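Local atomic coordinates of sister chromatid cohesion protein (Chaetomium thermophilum, PDB entry 5T8V), a protein that probably helps to load the cohesin ring onto chromatin, the chain being the C-terminal HEAT-repeat part of the loader Scc2. Residues Ile636-Asp648 with Leu675-Glu687. Residues are numbered along the deposited sequence; the frame is centred on the assembly and turned at random.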
ATOM      1  N   ILE A 636      -1.621   8.553  -2.334  1.00 27.06           N
ATOM      2  CA  ILE A 636      -0.249   8.409  -2.814  1.00 25.86           C
ATOM      3  C   ILE A 636      -0.221   8.348  -4.336  1.00 25.87           C
ATOM      4  O   ILE A 636       0.666   8.925  -4.979  1.00 24.61           O
ATOM      5  CB  ILE A 636       0.413   7.171  -2.183  1.00 26.76           C
ATOM      6  CG1 ILE A 636       0.571   7.377  -0.675  1.00 27.72           C
ATOM      7  CG2 ILE A 636       1.775   6.907  -2.819  1.00 24.90           C
ATOM      8  CD1 ILE A 636       1.002   6.135   0.085  1.00 29.64           C
ATOM      9  N   ASN A 637      -1.185   7.648  -4.939  1.00 29.83           N
ATOM     10  CA  ASN A 637      -1.292   7.645  -6.393  1.00 30.98           C
ATOM     11  C   ASN A 637      -1.501   9.057  -6.919  1.00 29.93           C
ATOM     12  O   ASN A 637      -0.826   9.488  -7.861  1.00 30.20           O
ATOM     13  CB  ASN A 637      -2.432   6.730  -6.841  1.00 33.49           C
ATOM     14  CG  ASN A 637      -2.020   5.273  -6.907  1.00 36.24           C
ATOM     15  OD1 ASN A 637      -1.272   4.869  -7.797  1.00 36.92           O
ATOM     16  ND2 ASN A 637      -2.513   4.473  -5.970  1.00 37.67           N
ATOM     17  N   GLN A 638      -2.433   9.800  -6.317  1.00 28.42           N
ATOM     18  CA  GLN A 638      -2.657  11.175  -6.753  1.00 26.97           C
ATOM     19  C   GLN A 638      -1.386  12.005  -6.625  1.00 24.81           C
ATOM     20  O   GLN A 638      -1.068  12.809  -7.511  1.00 24.30           O
ATOM     21  CB  GLN A 638      -3.796  11.802  -5.950  1.00 28.32           C
ATOM     22  CG  GLN A 638      -5.160  11.208  -6.260  1.00 31.95           C
ATOM     23  CD  GLN A 638      -6.280  11.858  -5.472  1.00 33.56           C
ATOM     24  OE1 GLN A 638      -6.047  12.494  -4.444  1.00 32.76           O
ATOM     25  NE2 GLN A 638      -7.508  11.704  -5.956  1.00 35.62           N
ATOM     26  N   VAL A 639      -0.637  11.820  -5.536  1.00 15.65           N
ATOM     27  CA  VAL A 639       0.602  12.570  -5.349  1.00 14.04           C
ATOM     28  C   VAL A 639       1.593  12.239  -6.455  1.00 14.10           C
ATOM     29  O   VAL A 639       2.251  13.130  -7.005  1.00 13.12           O
ATOM     30  CB  VAL A 639       1.194  12.290  -3.953  1.00 13.81           C
ATOM     31  CG1 VAL A 639       2.616  12.829  -3.843  1.00 12.60           C
ATOM     32  CG2 VAL A 639       0.327  12.913  -2.873  1.00 13.55           C
ATOM     33  N   MET A 640       1.721  10.954  -6.794  1.00 27.88           N
ATOM     34  CA  MET A 640       2.664  10.549  -7.833  1.00 28.88           C
ATOM     35  C   MET A 640       2.272  11.126  -9.190  1.00 30.05           C
ATOM     36  O   MET A 640       3.102  11.712  -9.892  1.00 28.52           O
ATOM     37  CB  MET A 640       2.736   9.024  -7.902  1.00 30.88           C
ATOM     38  CG  MET A 640       3.466   8.381  -6.735  1.00 31.76           C
ATOM     39  SD  MET A 640       3.191   6.599  -6.638  1.00 35.56           S
ATOM     40  CE  MET A 640       3.718   6.075  -8.265  1.00 36.65           C
ATOM     41  N   GLU A 641       1.005  10.962  -9.578  1.00 37.49           N
ATOM     42  CA  GLU A 641       0.567  11.442 -10.885  1.00 38.50           C
ATOM     43  C   GLU A 641       0.660  12.958 -10.978  1.00 35.88           C
ATOM     44  O   GLU A 641       0.960  13.505 -12.046  1.00 36.48           O
ATOM     45  CB  GLU A 641      -0.863  10.984 -11.161  1.00 41.39           C
ATOM     46  CG  GLU A 641      -1.053   9.479 -11.122  1.00 45.83           C
ATOM     47  CD  GLU A 641      -2.495   9.069 -11.345  1.00 49.62           C
ATOM     48  OE1 GLU A 641      -3.119   9.576 -12.302  1.00 51.31           O
ATOM     49  OE2 GLU A 641      -3.007   8.246 -10.557  1.00 50.63           O
ATOM     50  N   ALA A 642       0.401  13.657  -9.873  1.00 31.25           N
ATOM     51  CA  ALA A 642       0.390  15.114  -9.905  1.00 29.83           C
ATOM     52  C   ALA A 642       1.787  15.691 -10.105  1.00 28.95           C
ATOM     53  O   ALA A 642       1.932  16.761 -10.707  1.00 28.95           O
ATOM     54  CB  ALA A 642      -0.228  15.657  -8.619  1.00 30.04           C
ATOM     55  N   ASP A 643       2.819  15.006  -9.616  1.00 30.48           N
ATOM     56  CA  ASP A 643       4.196  15.493  -9.715  1.00 30.69           C
ATOM     57  C   ASP A 643       5.136  14.297  -9.715  1.00 31.25           C
ATOM     58  O   ASP A 643       5.749  13.961  -8.694  1.00 30.02           O
ATOM     59  CB  ASP A 643       4.523  16.450  -8.568  1.00 31.97           C
ATOM     60  CG  ASP A 643       5.920  17.035  -8.673  1.00 33.43           C
ATOM     61  OD1 ASP A 643       6.459  17.106  -9.799  1.00 31.81           O
ATOM     62  OD2 ASP A 643       6.479  17.427  -7.624  1.00 34.36           O
ATOM     63  N   PRO A 644       5.276  13.620 -10.861  1.00 26.45           N
ATOM     64  CA  PRO A 644       6.115  12.410 -10.905  1.00 27.47           C
ATOM     65  C   PRO A 644       7.575  12.651 -10.557  1.00 28.28           C
ATOM     66  O   PRO A 644       8.299  11.679 -10.301  1.00 29.67           O
ATOM     67  CB  PRO A 644       5.965  11.931 -12.354  1.00 27.46           C
ATOM     68  CG  PRO A 644       4.684  12.534 -12.827  1.00 27.02           C
ATOM     69  CD  PRO A 644       4.582  13.856 -12.138  1.00 26.10           C
ATOM     70  N   THR A 645       8.034  13.904 -10.529  1.00 37.64           N
ATOM     71  CA  THR A 645       9.439  14.166 -10.239  1.00 37.70           C
ATOM     72  C   THR A 645       9.841  13.685  -8.851  1.00 34.77           C
ATOM     73  O   THR A 645      11.038  13.540  -8.585  1.00 34.81           O
ATOM     74  CB  THR A 645       9.744  15.660 -10.371  1.00 38.65           C
ATOM     75  OG1 THR A 645       9.031  16.388  -9.365  1.00 38.92           O
ATOM     76  CG2 THR A 645       9.341  16.177 -11.748  1.00 39.76           C
ATOM     77  N   ILE A 646       8.879  13.432  -7.959  1.00 18.71           N
ATOM     78  CA  ILE A 646       9.215  12.917  -6.635  1.00 20.29           C
ATOM     79  C   ILE A 646       9.688  11.476  -6.677  1.00 20.56           C
ATOM     80  O   ILE A 646      10.135  10.950  -5.652  1.00 18.31           O
ATOM     81  CB  ILE A 646       8.023  13.021  -5.661  1.00 22.14           C
ATOM     82  CG1 ILE A 646       6.852  12.162  -6.145  1.00 24.62           C
ATOM     83  CG2 ILE A 646       7.599  14.478  -5.498  1.00 23.17           C
ATOM     84  CD1 ILE A 646       5.718  12.081  -5.161  1.00 25.68           C
ATOM     85  N   LEU A 647       9.590  10.820  -7.831  1.00 30.81           N
ATOM     86  CA  LEU A 647      10.116   9.475  -8.011  1.00 31.33           C
ATOM     87  C   LEU A 647      11.563   9.469  -8.482  1.00 33.07           C
ATOM     88  O   LEU A 647      12.116   8.393  -8.729  1.00 35.17           O
ATOM     89  CB  LEU A 647       9.245   8.706  -9.009  1.00 31.03           C
ATOM     90  CG  LEU A 647       7.779   8.540  -8.609  1.00 31.12           C
ATOM     91  CD1 LEU A 647       6.970   8.034  -9.781  1.00 32.37           C
ATOM     92  CD2 LEU A 647       7.644   7.596  -7.420  1.00 32.34           C
ATOM     93  N   ASP A 648      12.189  10.635  -8.600  1.00 41.26           N
ATOM     94  CA  ASP A 648      13.541  10.752  -9.121  1.00 43.25           C
ATOM     95  C   ASP A 648      14.557  10.812  -7.988  1.00 44.35           C
ATOM     96  O   ASP A 648      14.244  11.181  -6.853  1.00 44.40           O
ATOM     97  CB  ASP A 648      13.670  11.996 -10.001  1.00 43.29           C
ATOM     98  CG  ASP A 648      12.798  11.927 -11.239  1.00 45.48           C
ATOM     99  OD1 ASP A 648      12.436  10.804 -11.653  1.00 47.68           O
ATOM    100  OD2 ASP A 648      12.475  12.994 -11.805  1.00 45.26           O
ATOM    101  N   LEU A 675       1.330  -0.158  -6.369  1.00 41.57           N
ATOM    102  CA  LEU A 675       2.151   1.049  -6.332  1.00 37.97           C
ATOM    103  C   LEU A 675       3.402   0.893  -7.188  1.00 35.20           C
ATOM    104  O   LEU A 675       3.763   1.803  -7.943  1.00 33.51           O
ATOM    105  CB  LEU A 675       2.529   1.391  -4.893  1.00 37.76           C
ATOM    106  CG  LEU A 675       1.376   1.693  -3.933  1.00 39.02           C
ATOM    107  CD1 LEU A 675       1.935   2.248  -2.633  1.00 38.82           C
ATOM    108  CD2 LEU A 675       0.359   2.659  -4.541  1.00 38.64           C
ATOM    109  N   ILE A 676       4.081  -0.252  -7.078  1.00 30.81           N
ATOM    110  CA  ILE A 676       5.236  -0.515  -7.935  1.00 28.29           C
ATOM    111  C   ILE A 676       4.855  -0.334  -9.398  1.00 27.92           C
ATOM    112  O   ILE A 676       5.591   0.282 -10.180  1.00 26.54           O
ATOM    113  CB  ILE A 676       5.788  -1.928  -7.662  1.00 27.75           C
ATOM    114  CG1 ILE A 676       6.444  -1.974  -6.278  1.00 27.30           C
ATOM    115  CG2 ILE A 676       6.786  -2.348  -8.747  1.00 27.14           C
ATOM    116  CD1 ILE A 676       6.884  -3.356  -5.841  1.00 28.53           C
ATOM    117  N   SER A 677       3.693  -0.859  -9.788  1.00 38.70           N
ATOM    118  CA  SER A 677       3.259  -0.740 -11.174  1.00 39.73           C
ATOM    119  C   SER A 677       3.070   0.719 -11.568  1.00 39.20           C
ATOM    120  O   SER A 677       3.472   1.130 -12.662  1.00 40.02           O
ATOM    121  CB  SER A 677       1.966  -1.524 -11.390  1.00 40.16           C
ATOM    122  OG  SER A 677       1.584  -1.503 -12.754  1.00 41.09           O
ATOM    123  N   LYS A 678       2.461   1.522 -10.691  1.00 37.23           N
ATOM    124  CA  LYS A 678       2.272   2.932 -11.015  1.00 36.05           C
ATOM    125  C   LYS A 678       3.611   3.647 -11.161  1.00 34.30           C
ATOM    126  O   LYS A 678       3.808   4.430 -12.100  1.00 35.11           O
ATOM    127  CB  LYS A 678       1.413   3.608  -9.945  1.00 36.30           C
ATOM    128  CG  LYS A 678       0.948   5.014 -10.311  1.00 35.75           C
ATOM    129  CD  LYS A 678       0.116   5.012 -11.584  1.00 37.11           C
ATOM    130  CE  LYS A 678      -1.123   5.876 -11.443  1.00 38.05           C
ATOM    131  NZ  LYS A 678      -1.964   5.847 -12.673  1.00 39.74           N
ATOM    132  N   CYS A 679       4.545   3.390 -10.244  1.00 29.18           N
ATOM    133  CA  CYS A 679       5.884   3.953 -10.372  1.00 27.73           C
ATOM    134  C   CYS A 679       6.486   3.610 -11.727  1.00 28.87           C
ATOM    135  O   CYS A 679       6.932   4.496 -12.466  1.00 27.26           O
ATOM    136  CB  CYS A 679       6.779   3.438  -9.243  1.00 27.63           C
ATOM    137  SG  CYS A 679       6.281   3.971  -7.589  1.00 28.58           S
ATOM    138  N   ILE A 680       6.500   2.320 -12.073  1.00 40.57           N
ATOM    139  CA  ILE A 680       7.054   1.895 -13.356  1.00 40.91           C
ATOM    140  C   ILE A 680       6.353   2.614 -14.501  1.00 40.19           C
ATOM    141  O   ILE A 680       6.969   2.941 -15.521  1.00 39.30           O
ATOM    142  CB  ILE A 680       6.943   0.365 -13.497  1.00 43.48           C
ATOM    143  CG1 ILE A 680       7.775  -0.330 -12.418  1.00 43.70           C
ATOM    144  CG2 ILE A 680       7.403  -0.085 -14.882  1.00 45.83           C
ATOM    145  CD1 ILE A 680       7.450  -1.799 -12.251  1.00 44.79           C
ATOM    146  N   SER A 681       5.052   2.868 -14.350  1.00 28.47           N
ATOM    147  CA  SER A 681       4.299   3.538 -15.402  1.00 28.64           C
ATOM    148  C   SER A 681       4.749   4.983 -15.574  1.00 28.67           C
ATOM    149  O   SER A 681       4.871   5.470 -16.703  1.00 29.08           O
ATOM    150  CB  SER A 681       2.806   3.477 -15.087  1.00 29.80           C
ATOM    151  OG  SER A 681       2.055   4.209 -16.039  1.00 31.36           O
ATOM    152  N   LEU A 682       5.003   5.684 -14.468  1.00 41.08           N
ATOM    153  CA  LEU A 682       5.347   7.099 -14.556  1.00 38.92           C
ATOM    154  C   LEU A 682       6.816   7.322 -14.894  1.00 39.15           C
ATOM    155  O   LEU A 682       7.149   8.317 -15.547  1.00 40.11           O
ATOM    156  CB  LEU A 682       4.996   7.799 -13.245  1.00 36.36           C
ATOM    157  CG  LEU A 682       3.494   7.950 -13.002  1.00 35.51           C
ATOM    158  CD1 LEU A 682       3.225   8.314 -11.557  1.00 34.08           C
ATOM    159  CD2 LEU A 682       2.903   8.995 -13.938  1.00 34.25           C
ATOM    160  N   ARG A 683       7.703   6.424 -14.465  1.00 34.01           N
ATOM    161  CA  ARG A 683       9.129   6.530 -14.775  1.00 32.61           C
ATOM    162  C   ARG A 683       9.657   5.146 -15.126  1.00 32.65           C
ATOM    163  O   ARG A 683      10.127   4.402 -14.255  1.00 32.44           O
ATOM    164  CB  ARG A 683       9.905   7.151 -13.612  1.00 31.39           C
ATOM    165  CG  ARG A 683       9.555   8.619 -13.355  1.00 31.05           C
ATOM    166  CD  ARG A 683       9.996   9.520 -14.514  1.00 31.43           C
ATOM    167  NE  ARG A 683       9.248  10.774 -14.581  1.00 29.78           N
ATOM    168  CZ  ARG A 683       9.643  11.925 -14.051  1.00 28.76           C
ATOM    169  NH1 ARG A 683      10.791  12.008 -13.392  1.00 28.24           N
ATOM    170  NH2 ARG A 683       8.885  13.006 -14.180  1.00 28.74           N
ATOM    171  N   PRO A 684       9.590   4.764 -16.406  1.00 28.44           N
ATOM    172  CA  PRO A 684      10.034   3.414 -16.798  1.00 29.18           C
ATOM    173  C   PRO A 684      11.484   3.109 -16.469  1.00 28.92           C
ATOM    174  O   PRO A 684      11.856   1.930 -16.441  1.00 29.56           O
ATOM    175  CB  PRO A 684       9.795   3.396 -18.313  1.00 29.19           C
ATOM    176  CG  PRO A 684       8.707   4.388 -18.532  1.00 29.18           C
ATOM    177  CD  PRO A 684       8.933   5.471 -17.518  1.00 28.18           C
ATOM    178  N   ALA A 685      12.322   4.120 -16.234  1.00 26.91           N
ATOM    179  CA  ALA A 685      13.702   3.843 -15.848  1.00 26.71           C
ATOM    180  C   ALA A 685      13.763   3.053 -14.548  1.00 27.07           C
ATOM    181  O   ALA A 685      14.676   2.241 -14.358  1.00 27.57           O
ATOM    182  CB  ALA A 685      14.487   5.146 -15.711  1.00 26.39           C
ATOM    183  N   LEU A 686      12.808   3.277 -13.645  1.00 28.78           N
ATOM    184  CA  LEU A 686      12.759   2.499 -12.411  1.00 29.02           C
ATOM    185  C   LEU A 686      12.554   1.021 -12.696  1.00 30.86           C
ATOM    186  O   LEU A 686      12.990   0.169 -11.911  1.00 31.00           O
ATOM    187  CB  LEU A 686      11.635   3.017 -11.511  1.00 28.02           C
ATOM    188  CG  LEU A 686      11.758   4.462 -11.031  1.00 25.89           C
ATOM    189  CD1 LEU A 686      10.406   4.979 -10.583  1.00 25.65           C
ATOM    190  CD2 LEU A 686      12.766   4.560  -9.907  1.00 24.12           C
ATOM    191  N   GLU A 687      11.902   0.702 -13.815  1.00 36.97           N
ATOM    192  CA  GLU A 687      11.512  -0.666 -14.131  1.00 39.09           C
ATOM    193  C   GLU A 687      12.619  -1.668 -13.827  1.00 41.20           C
ATOM    194  O   GLU A 687      12.435  -2.586 -13.023  1.00 42.78           O
ATOM    195  CB  GLU A 687      11.102  -0.747 -15.604  1.00 39.08           C
ATOM    196  CG  GLU A 687      10.538  -2.087 -16.017  1.00 39.68           C
ATOM    197  CD  GLU A 687       9.720  -2.000 -17.290  1.00 40.65           C
ATOM    198  OE1 GLU A 687       8.614  -1.418 -17.254  1.00 39.74           O
ATOM    199  OE2 GLU A 687      10.189  -2.505 -18.332  1.00 42.17           O
TER
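M640 enters helix 675-682 as a knob into the hole formed by L675, K678, C679 and L682. Its chain bends at the sulfur (chi3 56°), which turns the terminal methyl inward, and CE lies 3.6 Å from K678 CG, with C679 SG on its other flank. L682 comes from its own helix to meet the base of the same side chain: its CD1 rests 3.8 Å from M640 CB, while CD2 is directed at the ring of P644, which it meets at CG, the two side chains crossing at about a right angle. L647 closes this apolar layer from the 3-10 turn, one methyl (CD1) 4.0 Å from L682 CB and the other (CD2) beside C679 SG. On the more exposed flank K678, bent beyond CG, crosses the extended E641 almost perpendicularly, ending in a salt bridge, NZ to OE2 3.4 Å. Beyond the helix end, R683 folds its guanidinium over P644, NH2 lying 3.6 Å from P644 CB, and meets D648 at the guanidinium edge. This salt bridge joins NH1 to OD2 through a bent, weak hydrogen bond, the two planes 31° apart. Cut back to alanine, R683 would probably leave D648 without this charge partner and uncover one side of P644. Segments 636-642 and 675-682, the C-terminal turns of helices 628-642 and 666-682 in the HEAT-repeat array, run nearly parallel (8°, axes 10.6 Å apart); helix 652-660 lies against L647, L675 and C679, while helices 446-474 and 703-719 pack on the outer sides of 636-648 and 675-687, respectively.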